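Local coordinates for SPD1 nuclease (Streptococcus pyogenes, PDB 2XGR), which probably cleaves DNA as a metal-dependent, secreted endonuclease of the His-Me finger (DNA/RNA non-specific endonuclease) family, at residues T48-F56 with Q200-L210; S188-Q196 with N240-A248. All coordinates share one frame; numbering follows the deposited sequence.

Interaction 1: residues T48-F56 with Q200-L210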
# COMPACT_ATOMS: atom_id res chain seq x y z
N THR A 48 -7.31 1.52 19.51
CA THR A 48 -6.92 0.33 20.25
C THR A 48 -7.93 -0.80 20.13
O THR A 48 -7.66 -1.94 20.55
CB THR A 48 -6.74 0.66 21.78
OG1 THR A 48 -7.84 1.46 22.18
CG2 THR A 48 -5.44 1.51 21.99
N VAL A 49 -9.08 -0.54 19.52
CA VAL A 49 -10.00 -1.65 19.29
C VAL A 49 -9.50 -2.62 18.24
O VAL A 49 -9.89 -3.78 18.24
CB VAL A 49 -11.45 -1.27 18.89
CG1 VAL A 49 -12.00 -0.22 19.84
CG2 VAL A 49 -11.50 -0.79 17.40
N SER A 50 -8.62 -2.15 17.36
CA SER A 50 -8.13 -3.02 16.27
C SER A 50 -6.77 -3.58 16.65
O SER A 50 -5.99 -2.93 17.32
CB SER A 50 -7.95 -2.18 15.00
OG SER A 50 -7.44 -3.05 13.98
N SER A 51 -6.52 -4.80 16.31
CA SER A 51 -5.17 -5.35 16.47
C SER A 51 -4.37 -5.29 15.18
O SER A 51 -3.27 -5.83 15.11
CB SER A 51 -5.27 -6.81 16.99
OG SER A 51 -5.87 -7.67 16.01
N LYS A 52 -4.92 -4.64 14.16
CA LYS A 52 -4.27 -4.58 12.86
C LYS A 52 -3.32 -3.43 12.62
O LYS A 52 -2.61 -3.47 11.60
CB LYS A 52 -5.31 -4.52 11.75
CG LYS A 52 -6.19 -5.80 11.71
CD LYS A 52 -7.14 -5.66 10.52
CE LYS A 52 -8.14 -6.87 10.44
NZ LYS A 52 -9.07 -6.75 9.26
N LEU A 53 -3.28 -2.46 13.54
CA LEU A 53 -2.68 -1.14 13.26
C LEU A 53 -1.38 -0.99 14.05
O LEU A 53 -1.09 -1.81 14.99
CB LEU A 53 -3.66 -0.04 13.67
CG LEU A 53 -5.13 -0.28 13.21
CD1 LEU A 53 -5.97 0.92 13.61
CD2 LEU A 53 -5.08 -0.40 11.66
N LEU A 54 -0.61 0.02 13.70
CA LEU A 54 0.55 0.44 14.55
C LEU A 54 -0.02 1.19 15.78
O LEU A 54 -1.12 1.81 15.69
CB LEU A 54 1.47 1.35 13.75
CG LEU A 54 2.25 0.59 12.69
CD1 LEU A 54 3.02 1.61 11.85
CD2 LEU A 54 3.20 -0.41 13.35
N PRO A 55 0.68 1.11 16.94
CA PRO A 55 0.22 1.92 18.10
C PRO A 55 0.19 3.41 17.73
O PRO A 55 0.99 3.89 16.94
CB PRO A 55 1.31 1.65 19.16
CG PRO A 55 1.76 0.24 18.89
CD PRO A 55 1.86 0.29 17.28
N PHE A 56 -0.80 4.14 18.21
CA PHE A 56 -0.90 5.55 17.85
C PHE A 56 -0.10 6.33 18.90
O PHE A 56 -0.55 6.50 20.04
CB PHE A 56 -2.33 6.00 17.92
CG PHE A 56 -2.51 7.45 17.63
CD1 PHE A 56 -1.99 8.00 16.46
CD2 PHE A 56 -3.21 8.26 18.49
CE1 PHE A 56 -2.07 9.34 16.19
CE2 PHE A 56 -3.37 9.61 18.17
CZ PHE A 56 -2.80 10.15 17.00
N GLN A 200 -3.97 -2.31 3.36
CA GLN A 200 -4.86 -2.15 4.53
C GLN A 200 -4.73 -0.71 5.05
O GLN A 200 -3.62 -0.23 5.30
CB GLN A 200 -4.39 -3.09 5.69
CG GLN A 200 -5.26 -2.97 6.91
CD GLN A 200 -4.61 -3.68 8.05
OE1 GLN A 200 -4.65 -4.92 8.12
NE2 GLN A 200 -3.83 -2.92 8.87
N TYR A 201 -5.84 0.01 5.13
CA TYR A 201 -5.69 1.41 5.51
C TYR A 201 -6.86 1.91 6.35
O TYR A 201 -8.02 1.44 6.21
CB TYR A 201 -5.51 2.34 4.26
CG TYR A 201 -6.51 2.08 3.15
CD1 TYR A 201 -7.77 2.69 3.15
CD2 TYR A 201 -6.18 1.21 2.09
CE1 TYR A 201 -8.68 2.48 2.05
CE2 TYR A 201 -7.13 1.01 1.02
CZ TYR A 201 -8.33 1.69 1.02
OH TYR A 201 -9.20 1.45 -0.04
N VAL A 202 -6.54 2.85 7.23
CA VAL A 202 -7.58 3.52 8.03
C VAL A 202 -6.98 4.84 8.46
O VAL A 202 -5.72 4.96 8.49
CB VAL A 202 -7.97 2.69 9.22
CG1 VAL A 202 -6.76 2.57 10.22
CG2 VAL A 202 -9.26 3.28 9.99
N GLY A 203 -7.82 5.84 8.74
CA GLY A 203 -7.30 7.14 9.21
C GLY A 203 -7.41 7.19 10.74
O GLY A 203 -8.14 6.37 11.36
N ILE A 204 -6.61 8.06 11.37
CA ILE A 204 -6.72 8.25 12.82
C ILE A 204 -6.75 9.77 13.10
O ILE A 204 -5.94 10.53 12.54
CB ILE A 204 -5.50 7.65 13.55
CG1 ILE A 204 -5.37 6.15 13.23
CG2 ILE A 204 -5.73 7.71 15.13
CD1 ILE A 204 -4.10 5.47 13.88
N ASP A 205 -7.75 10.22 13.84
CA ASP A 205 -7.83 11.67 14.09
C ASP A 205 -6.98 12.03 15.34
O ASP A 205 -6.33 11.16 15.94
CB ASP A 205 -9.30 12.13 14.14
CG ASP A 205 -10.01 11.74 15.44
OD1 ASP A 205 -9.38 11.21 16.40
OD2 ASP A 205 -11.26 11.84 15.44
N SER A 206 -6.94 13.31 15.68
CA SER A 206 -6.10 13.81 16.79
C SER A 206 -6.40 13.06 18.07
O SER A 206 -5.50 12.90 18.93
CB SER A 206 -6.40 15.29 17.04
OG SER A 206 -6.49 15.97 15.81
N SER A 207 -7.67 12.70 18.26
CA SER A 207 -8.06 11.98 19.50
C SER A 207 -7.91 10.48 19.43
O SER A 207 -8.22 9.80 20.40
CB SER A 207 -9.42 12.40 20.05
OG SER A 207 -10.51 11.85 19.31
N GLY A 208 -7.27 9.97 18.36
CA GLY A 208 -6.99 8.52 18.30
C GLY A 208 -8.17 7.70 17.83
O GLY A 208 -8.12 6.49 17.93
N GLU A 209 -9.21 8.32 17.26
CA GLU A 209 -10.37 7.58 16.78
C GLU A 209 -10.18 7.16 15.32
O GLU A 209 -9.60 7.93 14.54
CB GLU A 209 -11.71 8.33 16.97
CG GLU A 209 -12.07 8.31 18.52
CD GLU A 209 -13.34 9.03 18.93
OE1 GLU A 209 -14.07 9.61 18.09
OE2 GLU A 209 -13.59 9.04 20.16
N LEU A 210 -10.71 5.99 14.95
CA LEU A 210 -10.54 5.47 13.58
C LEU A 210 -11.46 6.18 12.62
O LEU A 210 -12.69 6.32 12.88
CB LEU A 210 -10.78 3.98 13.56
CG LEU A 210 -9.80 3.21 14.40
CD1 LEU A 210 -10.04 1.70 14.30
CD2 LEU A 210 -8.32 3.61 13.95

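Interaction 2: residues S188-Q196 with N240-A248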
# COMPACT_ATOMS: atom_id res chain seq x y z
N SER A 188 2.52 -18.16 -2.01
CA SER A 188 2.19 -19.56 -1.95
C SER A 188 3.47 -20.35 -1.94
O SER A 188 4.34 -20.16 -2.81
CB SER A 188 1.38 -19.97 -3.20
OG SER A 188 1.39 -21.43 -3.31
N GLY A 189 3.59 -21.24 -0.95
CA GLY A 189 4.73 -22.20 -0.96
C GLY A 189 6.10 -21.55 -1.06
O GLY A 189 6.40 -20.64 -0.28
N ASN A 190 6.96 -22.02 -1.97
CA ASN A 190 8.31 -21.48 -2.18
C ASN A 190 8.41 -20.28 -3.15
O ASN A 190 9.51 -19.86 -3.48
CB ASN A 190 9.20 -22.58 -2.77
CG ASN A 190 9.36 -23.74 -1.83
OD1 ASN A 190 9.53 -23.55 -0.64
ND2 ASN A 190 9.21 -24.96 -2.36
N GLU A 191 7.27 -19.80 -3.66
CA GLU A 191 7.28 -18.82 -4.73
C GLU A 191 7.89 -17.52 -4.20
O GLU A 191 7.52 -17.06 -3.11
CB GLU A 191 5.85 -18.58 -5.22
CG GLU A 191 5.23 -19.83 -5.93
CD GLU A 191 3.80 -19.66 -6.23
OE1 GLU A 191 3.23 -18.53 -6.09
OE2 GLU A 191 3.18 -20.63 -6.69
N VAL A 192 8.74 -16.90 -5.04
CA VAL A 192 9.41 -15.69 -4.58
C VAL A 192 8.58 -14.47 -5.01
O VAL A 192 8.84 -13.38 -4.50
CB VAL A 192 10.88 -15.57 -5.06
CG1 VAL A 192 11.71 -16.76 -4.55
CG2 VAL A 192 10.93 -15.48 -6.55
N VAL A 193 7.64 -14.63 -5.94
CA VAL A 193 6.77 -13.55 -6.42
C VAL A 193 5.47 -13.73 -5.67
O VAL A 193 4.80 -14.78 -5.77
CB VAL A 193 6.48 -13.72 -7.97
CG1 VAL A 193 5.57 -12.54 -8.53
CG2 VAL A 193 7.74 -13.81 -8.73
N PRO A 194 5.01 -12.69 -4.93
CA PRO A 194 3.67 -12.87 -4.33
C PRO A 194 2.56 -12.95 -5.35
O PRO A 194 2.58 -12.23 -6.31
CB PRO A 194 3.46 -11.59 -3.44
CG PRO A 194 4.37 -10.54 -4.09
CD PRO A 194 5.51 -11.31 -4.83
N ARG A 195 1.55 -13.80 -5.15
CA ARG A 195 0.41 -13.87 -6.04
C ARG A 195 -0.49 -12.66 -5.90
O ARG A 195 -1.22 -12.32 -6.83
CB ARG A 195 -0.41 -15.10 -5.66
CG ARG A 195 0.38 -16.39 -5.94
CD ARG A 195 0.05 -16.93 -7.25
NE ARG A 195 0.84 -18.17 -7.52
CZ ARG A 195 0.58 -18.98 -8.53
NH1 ARG A 195 -0.45 -18.68 -9.31
NH2 ARG A 195 1.38 -20.06 -8.79
N GLN A 196 -0.50 -12.12 -4.68
CA GLN A 196 -1.41 -11.04 -4.33
C GLN A 196 -0.69 -10.06 -3.41
O GLN A 196 0.28 -10.40 -2.73
CB GLN A 196 -2.67 -11.53 -3.58
CG GLN A 196 -3.51 -12.48 -4.41
CD GLN A 196 -4.58 -13.12 -3.59
OE1 GLN A 196 -4.38 -13.42 -2.40
NE2 GLN A 196 -5.73 -13.31 -4.20
N ASN A 240 2.33 -14.05 -18.80
CA ASN A 240 2.37 -15.18 -17.85
C ASN A 240 3.55 -15.01 -16.93
O ASN A 240 4.67 -14.70 -17.38
CB ASN A 240 2.57 -16.51 -18.58
CG ASN A 240 1.39 -16.88 -19.45
OD1 ASN A 240 1.56 -17.24 -20.62
ND2 ASN A 240 0.18 -16.77 -18.88
N LEU A 241 3.30 -15.19 -15.63
CA LEU A 241 4.40 -15.10 -14.69
C LEU A 241 4.79 -16.48 -14.22
O LEU A 241 3.95 -17.28 -13.99
CB LEU A 241 4.03 -14.25 -13.45
CG LEU A 241 3.61 -12.80 -13.73
CD1 LEU A 241 3.12 -12.12 -12.46
CD2 LEU A 241 4.80 -12.04 -14.30
N ASP A 242 6.08 -16.66 -14.05
CA ASP A 242 6.68 -17.71 -13.23
C ASP A 242 6.89 -17.15 -11.81
O ASP A 242 7.94 -16.52 -11.49
CB ASP A 242 8.00 -18.18 -13.84
CG ASP A 242 8.76 -19.21 -12.93
OD1 ASP A 242 8.17 -19.61 -11.89
OD2 ASP A 242 9.92 -19.59 -13.27
N TYR A 243 5.93 -17.52 -10.96
CA TYR A 243 5.89 -17.07 -9.52
C TYR A 243 6.99 -17.69 -8.71
O TYR A 243 7.50 -17.13 -7.69
CB TYR A 243 4.52 -17.23 -8.84
CG TYR A 243 3.42 -16.43 -9.45
CD1 TYR A 243 3.12 -15.12 -8.97
CD2 TYR A 243 2.64 -16.93 -10.49
CE1 TYR A 243 2.18 -14.36 -9.57
CE2 TYR A 243 1.60 -16.15 -11.07
CZ TYR A 243 1.43 -14.83 -10.61
OH TYR A 243 0.41 -14.07 -11.12
N LEU A 244 7.48 -18.84 -9.20
CA LEU A 244 8.53 -19.47 -8.51
C LEU A 244 9.90 -18.87 -8.75
O LEU A 244 10.71 -18.77 -7.82
CB LEU A 244 8.47 -20.98 -8.81
CG LEU A 244 9.31 -21.96 -8.03
CD1 LEU A 244 9.08 -21.82 -6.56
CD2 LEU A 244 8.88 -23.36 -8.47
N ASN A 245 10.19 -18.45 -9.99
CA ASN A 245 11.52 -18.03 -10.33
C ASN A 245 11.60 -16.53 -10.59
O ASN A 245 12.69 -15.96 -10.63
CB ASN A 245 12.03 -18.85 -11.54
CG ASN A 245 12.13 -20.37 -11.22
OD1 ASN A 245 12.95 -20.76 -10.38
ND2 ASN A 245 11.25 -21.21 -11.83
N GLY A 246 10.44 -15.90 -10.76
CA GLY A 246 10.41 -14.45 -10.85
C GLY A 246 10.73 -13.98 -12.27
O GLY A 246 11.53 -13.08 -12.45
N THR A 247 10.08 -14.57 -13.26
CA THR A 247 10.30 -14.13 -14.64
C THR A 247 8.97 -14.07 -15.34
O THR A 247 7.96 -14.60 -14.86
CB THR A 247 11.28 -15.13 -15.40
OG1 THR A 247 10.67 -16.42 -15.47
CG2 THR A 247 12.63 -15.28 -14.70
N ALA A 248 8.92 -13.42 -16.50
CA ALA A 248 7.65 -13.24 -17.21
C ALA A 248 7.85 -13.54 -18.70
O ALA A 248 8.93 -13.32 -19.22
CB ALA A 248 7.17 -11.77 -17.05
O HOH W 1 -2.17 -13.68 -8.98

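Interaction 1: residues T48-F56 with Q200-L210
Phe56 and Ile204 meet where the loop 48-56 lies across a beta hairpin of the central antiparallel sheet, the hairpin whose strands 196-204 and 209-214 are joined by a type I turn from Asp205 to Gly208. Ile204 sets its CG2 methyl almost squarely over the Phe56 ring, 3.9 Å from CG2 to the ring centroid and 6° off the normal, a CH-pi contact. The ring gets there because Phe56 CG stands opposite the backbone N (chi1 177°), which lays the ring against the turn. Ser206 O lies at its edge, and Gly208 CA comes within 3.8 Å of Phe56 CE2; glycine suits that corner, since the backbone angles of Gly208 by themselves call for it, and the ring packs directly on its CA. Farther along, Leu53 forks: CD1 meets Leu210 CD2 tip to tip at 3.6 Å, while CD2 rests 3.7 Å from Val202 CG1, so the two methyls of one leucine touch side chains of both hairpin strands. At the far end the extended Gln200 chain carries its amide to the loop, and Lys52 lays its methylenes against it, CD 3.5 Å from Gln200 OE1, before its ammonium pairs with Asp223. His77 also donates to Lys52 O, giving that carbonyl two partners. Gln200 NE2 reaches Lys52 O at 3.0 Å, from well above the carbonyl plane (56° out of it).

Interaction 2: residues S188-Q196 with N240-A248
A two-stranded hairpin, strands 240-242 and 247-249 with a G1 beta bulge where Gly246 and Thr247 both face Asp242, docks its tip on the loop 188-196, which begins with a type II' turn from Ser188 to Glu191. Tyr243 is the main side chain of the tip. Arg195 lies flat across its ring: the guanidinium plane is 13° from the ring plane, with CZ 3.5 Å from Tyr243 CD2, an off-centre cation-pi stack, while the methylene CD sits over the middle of the same face. A bend at chi2 (-95°) folds the arginine chain over the tyrosine. Glu191 holds the guanidinium from its edge, taking Arg195 NE on OE1 and Arg195 NH2 on OE2, both at 2.8 Å; this side-on, two-bond grip fixes the rotation of the stacked group and probably balances its charge. Leu241 CB lies against the opposite face of the ring, offset toward the rim, and the phenol oxygen is hydrogen-bonded to Asn234 O. Val193 crosses the tyrosine at about a right angle, CG1 3.6 Å from Tyr243 CD1, and its other methyl, CG2, lies 3.5 Å from Gly246 CA, a place where a bare backbone at positive phi fits closely. The backbone completes the joint: Tyr243 O accepts a weak bond from Val192 N and a straighter one from Val193 N at 3.1 Å.

The two contacts sit about 33 Å apart, centre to centre, on opposite sides of the chain's centre. Strand 196-204 of the large antiparallel sheet runs between them: the loop 188-196 leads into its start, and its later part, with the hairpin to strand 209-214, belongs to interaction 1. Along the chain the segments alternate, 48-56, 188-196, 200-210, then 240-248, so the two pairings interlock in sequence without touching each other. An early loop thus packs along the later part of strand 196-204 and the hairpin after it, while the C-terminal hairpin packs on the loop before that strand.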